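Probable porin (Pseudomonas aeruginosa, PDB 4FSO) probably acts as a porin, forming a beta-barrel channel that lets small solutes cross the outer membrane. Local coordinates at residues Y200-N203 against D204-L208; N300-V304 against N305-N309. One frame throughout, in Å; residues are numbered along the deposited sequence.

Overall arrangement
Contact 1 and contact 2 are each a local fold within its own continuous stretch of chain, but they sit in very different places. Residues 200-208 form the surface tip of a hairpin between strands 193-203 and 206-215, whereas residues 300-309 are largely buried in the loop between strands 294-295 and 313-322. They share no strand, and their nearest atoms are about 17 Å apart. Backbone pairing dominates contact 1, with leucines and a valine beside it, one leucine touching a detergent. In contact 2 a single backbone hydrogen bond joins the two halves, and buried amides, an aspartate and a phenylalanine shape the loop, many of its polar groups being bonded by residues outside it, several of them on barrel strands.

Contact 1 of 2, residues Y200-N203 against D204-L208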
ATOM      1  N   TYR A 200     -11.625  15.205   4.908  1.00 42.72           N
ATOM      2  CA  TYR A 200     -12.807  16.041   4.696  1.00 22.36           C
ATOM      3  C   TYR A 200     -13.449  15.631   3.392  1.00 30.54           C
ATOM      4  O   TYR A 200     -12.831  15.750   2.336  1.00 35.25           O
ATOM      5  CB  TYR A 200     -12.402  17.502   4.642  1.00 29.24           C
ATOM      6  CG  TYR A 200     -13.550  18.486   4.486  1.00 58.40           C
ATOM      7  CD1 TYR A 200     -14.868  18.121   4.756  1.00 65.79           C
ATOM      8  CD2 TYR A 200     -13.307  19.791   4.068  1.00 56.43           C
ATOM      9  CE1 TYR A 200     -15.907  19.035   4.604  1.00 70.85           C
ATOM     10  CE2 TYR A 200     -14.328  20.702   3.922  1.00 57.91           C
ATOM     11  CZ  TYR A 200     -15.623  20.328   4.187  1.00 67.31           C
ATOM     12  OH  TYR A 200     -16.627  21.259   4.028  1.00 62.31           O
ATOM     13  N   GLN A 201     -14.679  15.128   3.459  1.00 37.57           N
ATOM     14  CA  GLN A 201     -15.392  14.747   2.243  1.00 47.68           C
ATOM     15  C   GLN A 201     -16.295  15.897   1.829  1.00 54.87           C
ATOM     16  O   GLN A 201     -17.453  15.965   2.225  1.00 67.10           O
ATOM     17  CB  GLN A 201     -16.177  13.434   2.408  1.00 41.46           C
ATOM     18  CG  GLN A 201     -16.829  12.903   1.100  1.00 39.62           C
ATOM     19  CD  GLN A 201     -15.868  12.106   0.182  1.00 54.04           C
ATOM     20  OE1 GLN A 201     -15.206  11.154   0.615  1.00 52.46           O
ATOM     21  NE2 GLN A 201     -15.811  12.493  -1.093  1.00 60.16           N
ATOM     22  N   VAL A 202     -15.728  16.801   1.036  1.00 56.14           N
ATOM     23  CA  VAL A 202     -16.389  18.025   0.610  1.00 53.93           C
ATOM     24  C   VAL A 202     -17.714  17.754  -0.077  1.00 51.89           C
ATOM     25  O   VAL A 202     -18.731  18.332   0.298  1.00 60.73           O
ATOM     26  CB  VAL A 202     -15.494  18.810  -0.330  1.00 55.55           C
ATOM     27  CG1 VAL A 202     -16.076  20.183  -0.564  1.00 59.07           C
ATOM     28  CG2 VAL A 202     -14.081  18.902   0.255  1.00 57.20           C
ATOM     29  N   ASN A 203     -17.695  16.883  -1.085  1.00 47.57           N
ATOM     30  CA  ASN A 203     -18.926  16.328  -1.651  1.00 47.93           C
ATOM     31  C   ASN A 203     -18.802  14.867  -1.961  1.00 53.92           C
ATOM     32  O   ASN A 203     -17.772  14.235  -1.732  1.00 53.29           O
ATOM     33  CB  ASN A 203     -19.348  16.965  -2.982  1.00 48.00           C
ATOM     34  CG  ASN A 203     -18.620  18.229  -3.299  1.00 59.43           C
ATOM     35  OD1 ASN A 203     -17.563  18.199  -3.923  1.00 63.85           O
ATOM     36  ND2 ASN A 203     -19.203  19.367  -2.914  1.00 72.84           N
ATOM     37  N   ASP A 204     -19.872  14.369  -2.560  1.00 62.45           N
ATOM     38  CA  ASP A 204     -19.941  13.020  -3.074  1.00 64.74           C
ATOM     39  C   ASP A 204     -18.787  12.798  -4.037  1.00 53.29           C
ATOM     40  O   ASP A 204     -18.265  11.694  -4.145  1.00 44.70           O
ATOM     41  CB  ASP A 204     -21.279  12.808  -3.792  1.00 75.95           C
ATOM     42  CG  ASP A 204     -22.429  13.580  -3.141  1.00 85.63           C
ATOM     43  OD1 ASP A 204     -22.190  14.666  -2.559  1.00 83.04           O
ATOM     44  OD2 ASP A 204     -23.580  13.103  -3.219  1.00 90.39           O
ATOM     45  N   GLY A 205     -18.379  13.856  -4.729  1.00 55.22           N
ATOM     46  CA  GLY A 205     -17.325  13.720  -5.716  1.00 51.85           C
ATOM     47  C   GLY A 205     -15.931  14.152  -5.285  1.00 50.50           C
ATOM     48  O   GLY A 205     -15.026  14.191  -6.114  1.00 47.61           O
ATOM     49  N   LEU A 206     -15.732  14.469  -4.007  1.00 48.15           N
ATOM     50  CA  LEU A 206     -14.446  15.034  -3.621  1.00 38.62           C
ATOM     51  C   LEU A 206     -14.026  14.878  -2.161  1.00 42.84           C
ATOM     52  O   LEU A 206     -14.737  15.258  -1.240  1.00 42.11           O
ATOM     53  CB  LEU A 206     -14.380  16.501  -4.024  1.00 33.78           C
ATOM     54  CG  LEU A 206     -13.153  17.269  -3.538  1.00 38.14           C
ATOM     55  CD1 LEU A 206     -11.855  16.751  -4.187  1.00 26.63           C
ATOM     56  CD2 LEU A 206     -13.347  18.779  -3.752  1.00 29.70           C
ATOM     57  N   LEU A 207     -12.824  14.347  -1.986  1.00 41.18           N
ATOM     58  CA  LEU A 207     -12.283  14.056  -0.679  1.00 29.18           C
ATOM     59  C   LEU A 207     -10.901  14.725  -0.497  1.00 28.93           C
ATOM     60  O   LEU A 207      -9.994  14.577  -1.315  1.00 26.31           O
ATOM     61  CB  LEU A 207     -12.223  12.537  -0.500  1.00 25.96           C
ATOM     62  CG  LEU A 207     -11.320  11.895   0.553  1.00 36.07           C
ATOM     63  CD1 LEU A 207     -11.678  12.363   1.950  1.00 29.10           C
ATOM     64  CD2 LEU A 207     -11.404  10.375   0.458  1.00 37.26           C
ATOM     65  N   LEU A 208     -10.776  15.488   0.584  1.00 29.15           N
ATOM     66  CA  LEU A 208      -9.558  16.214   0.913  1.00 33.31           C
ATOM     67  C   LEU A 208      -8.884  15.514   2.072  1.00 34.41           C
ATOM     68  O   LEU A 208      -9.546  14.979   2.952  1.00 42.70           O
ATOM     69  CB  LEU A 208      -9.882  17.671   1.295  1.00 32.70           C
ATOM     70  CG  LEU A 208      -9.791  18.715   0.185  1.00 32.73           C
ATOM     71  CD1 LEU A 208     -10.338  18.150  -1.122  1.00 27.69           C
ATOM     72  CD2 LEU A 208     -10.561  19.940   0.597  1.00 35.15           C
TER
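A tight beta hairpin joins strands 193-203 and 206-215, with Y200 paired to L208 and N203 to L206. The Y200-L208 pair is held twice: L208 N donates to Y200 O at 2.7 Å, and Y200 N returns a bond to L208 O at 2.9 Å. A type I turn from N203 to L206 reverses the chain, closed by L206 N on N203 O (3.1 Å); in return N203 N reaches L206 O only in a weak bond. L206 N comes from above the carbonyl plane, while Q201 NE2 approaches N203 O at 2.7 Å, nearly end-on. The bend at chi2 (82°) carries the Q201 amide forward to this carbonyl, two residues on, so a long, flexible amide suits the site. Its OE1 lies against L207 CB, the two side chains crossing at about a right angle.

V202 and N203 together face L206, which adds one residue to the first strand and turns V202 off the regular alternation. V202 CG2 meets L208 CD2 at 3.7 Å and also lies over one face of the Y200 ring, toward its rim; V202 CB touches L206 CD2. L206 also touches a bound detergent molecule, consistent with apolar side chains here lying near the membrane-facing surface. D204 and G205 are the turn's central residues, D204 CB directed away from the first strand. The whole is a two-residue hairpin loop with a classic beta bulge, a short connection between porin barrel strands.

Contact 2 of 2, residues N300-V304 against N305-N309; sequences NYLQV and NDFAN
F307 turns its ring back toward the first half of the loop, where N300 O stands at the ring edge, 3.4 Å from F307 CD1. With CG anti to the carbonyl carbon (chi1 -63°), the ring is brought under the amide of N305, whose ND2 lies over the centre of one face. L302 CD2 approaches F307 CE1 obliquely at 4.5 Å. A flat aromatic suits this interior place, since its edge can meet a carbonyl and its face an amide. The backbone is tied across the same region by L302 N, which donates to N305 O at 3.0 Å (155° at the hydrogen). Next to it D306 forms an Asx turn: D306 OD1 accepts from A308 N at 3.1 Å, met from above the carboxylate plane. A short acidic side chain can thus bond the backbone just ahead of it, while its OD2 is bound by Y290, and a calcium ion lies about 3 Å from the side chain.

Between the two halves the contact is looser around Y301 and V304, both partly exposed. Y301 meets D306 with its ring edge, Y301 CD1 lying 3.9 Å from D306 CB, with ring and carboxylate planes 68° apart. V304 touches little of the second half beyond its sequence neighbour N305, and packs instead on A379 and Y381 of strand 373-383.

Such burial is consistent with a loop folded into the barrel interior, as in porins of this family, where inward loops narrow the channel. The loop lies against strands 273-283, 313-322, 331-344, 350-363 and 373-383. N300 reaches S314 and Q316, Q280 bonds N300 N and the carbonyls of D306 and F307, and L302 and F307 rest on V338 of strand 331-344.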
ATOM      1  N   ASN A 300       3.044   6.180  -9.160  1.00 33.71           N
ATOM      2  CA  ASN A 300       3.951   5.292  -9.881  1.00 27.59           C
ATOM      3  C   ASN A 300       4.572   4.188  -9.019  1.00 23.44           C
ATOM      4  O   ASN A 300       5.655   3.680  -9.320  1.00 17.58           O
ATOM      5  CB  ASN A 300       5.019   6.083 -10.652  1.00 17.20           C
ATOM      6  CG  ASN A 300       4.415   7.007 -11.688  1.00 28.08           C
ATOM      7  OD1 ASN A 300       3.212   6.969 -11.945  1.00 17.54           O
ATOM      8  ND2 ASN A 300       5.255   7.844 -12.302  1.00 32.69           N
ATOM      9  N   TYR A 301       3.892   3.816  -7.944  1.00 32.17           N
ATOM     10  CA  TYR A 301       4.302   2.603  -7.243  1.00 34.83           C
ATOM     11  C   TYR A 301       3.875   1.385  -8.043  1.00 24.80           C
ATOM     12  O   TYR A 301       2.694   1.101  -8.171  1.00 26.16           O
ATOM     13  CB  TYR A 301       3.738   2.492  -5.830  1.00 26.47           C
ATOM     14  CG  TYR A 301       4.116   1.153  -5.231  1.00 38.03           C
ATOM     15  CD1 TYR A 301       5.457   0.810  -5.050  1.00 41.79           C
ATOM     16  CD2 TYR A 301       3.150   0.213  -4.900  1.00 30.49           C
ATOM     17  CE1 TYR A 301       5.817  -0.420  -4.527  1.00 33.42           C
ATOM     18  CE2 TYR A 301       3.504  -1.022  -4.368  1.00 32.58           C
ATOM     19  CZ  TYR A 301       4.838  -1.335  -4.178  1.00 37.76           C
ATOM     20  OH  TYR A 301       5.195  -2.570  -3.643  1.00 37.75           O
ATOM     21  N   LEU A 302       4.858   0.671  -8.564  1.00 18.20           N
ATOM     22  CA  LEU A 302       4.624  -0.451  -9.469  1.00 24.84           C
ATOM     23  C   LEU A 302       5.005  -1.765  -8.792  1.00 22.17           C
ATOM     24  O   LEU A 302       5.286  -1.783  -7.600  1.00 31.00           O
ATOM     25  CB  LEU A 302       5.383  -0.243 -10.793  1.00 17.98           C
ATOM     26  CG  LEU A 302       4.415   0.210 -11.875  1.00 30.48           C
ATOM     27  CD1 LEU A 302       3.723   1.520 -11.480  1.00 25.65           C
ATOM     28  CD2 LEU A 302       5.069   0.300 -13.260  1.00 33.53           C
ATOM     29  N   GLN A 303       5.015  -2.861  -9.547  1.00 21.79           N
ATOM     30  CA  GLN A 303       5.224  -4.187  -8.958  1.00 23.98           C
ATOM     31  C   GLN A 303       6.611  -4.300  -8.344  1.00 26.39           C
ATOM     32  O   GLN A 303       6.776  -4.858  -7.251  1.00 31.66           O
ATOM     33  CB  GLN A 303       5.011  -5.265 -10.003  1.00 21.42           C
ATOM     34  CG  GLN A 303       4.864  -6.691  -9.476  1.00 22.74           C
ATOM     35  CD  GLN A 303       4.815  -7.704 -10.619  1.00 33.68           C
ATOM     36  OE1 GLN A 303       4.096  -7.508 -11.615  1.00 28.65           O
ATOM     37  NE2 GLN A 303       5.607  -8.768 -10.501  1.00 33.94           N
ATOM     38  N   VAL A 304       7.593  -3.702  -9.014  1.00 26.07           N
ATOM     39  CA  VAL A 304       8.988  -3.893  -8.644  1.00 25.03           C
ATOM     40  C   VAL A 304       9.724  -2.628  -8.179  1.00 15.87           C
ATOM     41  O   VAL A 304      10.676  -2.692  -7.409  1.00 44.31           O
ATOM     42  CB  VAL A 304       9.716  -4.652  -9.782  1.00 27.42           C
ATOM     43  CG1 VAL A 304      11.183  -4.287  -9.879  1.00 23.25           C
ATOM     44  CG2 VAL A 304       9.551  -6.149  -9.537  1.00 33.71           C
ATOM     45  N   ASN A 305       9.256  -1.479  -8.632  1.00 16.11           N
ATOM     46  CA  ASN A 305      10.000  -0.236  -8.463  1.00 25.39           C
ATOM     47  C   ASN A 305       9.040   0.881  -8.119  1.00 32.54           C
ATOM     48  O   ASN A 305       7.890   0.870  -8.557  1.00 19.38           O
ATOM     49  CB  ASN A 305      10.814   0.122  -9.717  1.00 25.32           C
ATOM     50  CG  ASN A 305      11.717   1.334  -9.503  1.00 28.93           C
ATOM     51  OD1 ASN A 305      12.670   1.251  -8.752  1.00 22.17           O
ATOM     52  ND2 ASN A 305      11.412   2.464 -10.164  1.00 17.13           N
ATOM     53  N   ASP A 306       9.510   1.832  -7.317  1.00 29.70           N
ATOM     54  CA  ASP A 306       8.633   2.874  -6.798  1.00 36.36           C
ATOM     55  C   ASP A 306       8.800   4.240  -7.484  1.00 39.74           C
ATOM     56  O   ASP A 306       7.982   5.134  -7.282  1.00 38.43           O
ATOM     57  CB  ASP A 306       8.741   2.994  -5.259  1.00 31.23           C
ATOM     58  CG  ASP A 306      10.112   3.481  -4.778  1.00 43.74           C
ATOM     59  OD1 ASP A 306      10.997   3.809  -5.590  1.00 55.54           O
ATOM     60  OD2 ASP A 306      10.306   3.545  -3.549  1.00 60.38           O
ATOM     61  N   PHE A 307       9.861   4.383  -8.280  1.00 29.93           N
ATOM     62  CA  PHE A 307      10.172   5.635  -8.977  1.00 27.54           C
ATOM     63  C   PHE A 307      10.281   6.831  -8.040  1.00 24.24           C
ATOM     64  O   PHE A 307       9.875   7.937  -8.356  1.00 20.18           O
ATOM     65  CB  PHE A 307       9.183   5.869 -10.119  1.00 17.83           C
ATOM     66  CG  PHE A 307       9.271   4.819 -11.167  1.00 34.13           C
ATOM     67  CD1 PHE A 307       8.539   3.646 -11.046  1.00 18.54           C
ATOM     68  CD2 PHE A 307      10.144   4.974 -12.247  1.00 32.26           C
ATOM     69  CE1 PHE A 307       8.644   2.666 -11.996  1.00 29.78           C
ATOM     70  CE2 PHE A 307      10.258   4.000 -13.218  1.00 28.96           C
ATOM     71  CZ  PHE A 307       9.504   2.838 -13.090  1.00 39.67           C
ATOM     72  N   ALA A 308      10.866   6.584  -6.883  1.00 22.68           N
ATOM     73  CA  ALA A 308      10.877   7.556  -5.818  1.00 13.73           C
ATOM     74  C   ALA A 308      12.313   7.823  -5.405  1.00 15.45           C
ATOM     75  O   ALA A 308      12.562   8.234  -4.287  1.00 14.93           O
ATOM     76  CB  ALA A 308      10.048   7.049  -4.648  1.00 10.37           C
ATOM     77  N   ASN A 309      13.249   7.559  -6.316  1.00 25.18           N
ATOM     78  CA  ASN A 309      14.665   7.897  -6.163  1.00 16.75           C
ATOM     79  C   ASN A 309      14.908   9.405  -6.209  1.00 24.46           C
ATOM     80  O   ASN A 309      14.030  10.145  -6.632  1.00 17.62           O
ATOM     81  CB  ASN A 309      15.450   7.221  -7.256  1.00 22.77           C
ATOM     82  CG  ASN A 309      15.559   5.744  -7.039  1.00 27.25           C
ATOM     83  OD1 ASN A 309      16.237   5.297  -6.110  1.00 28.76           O
ATOM     84  ND2 ASN A 309      14.897   4.964  -7.895  1.00 28.59           N
TER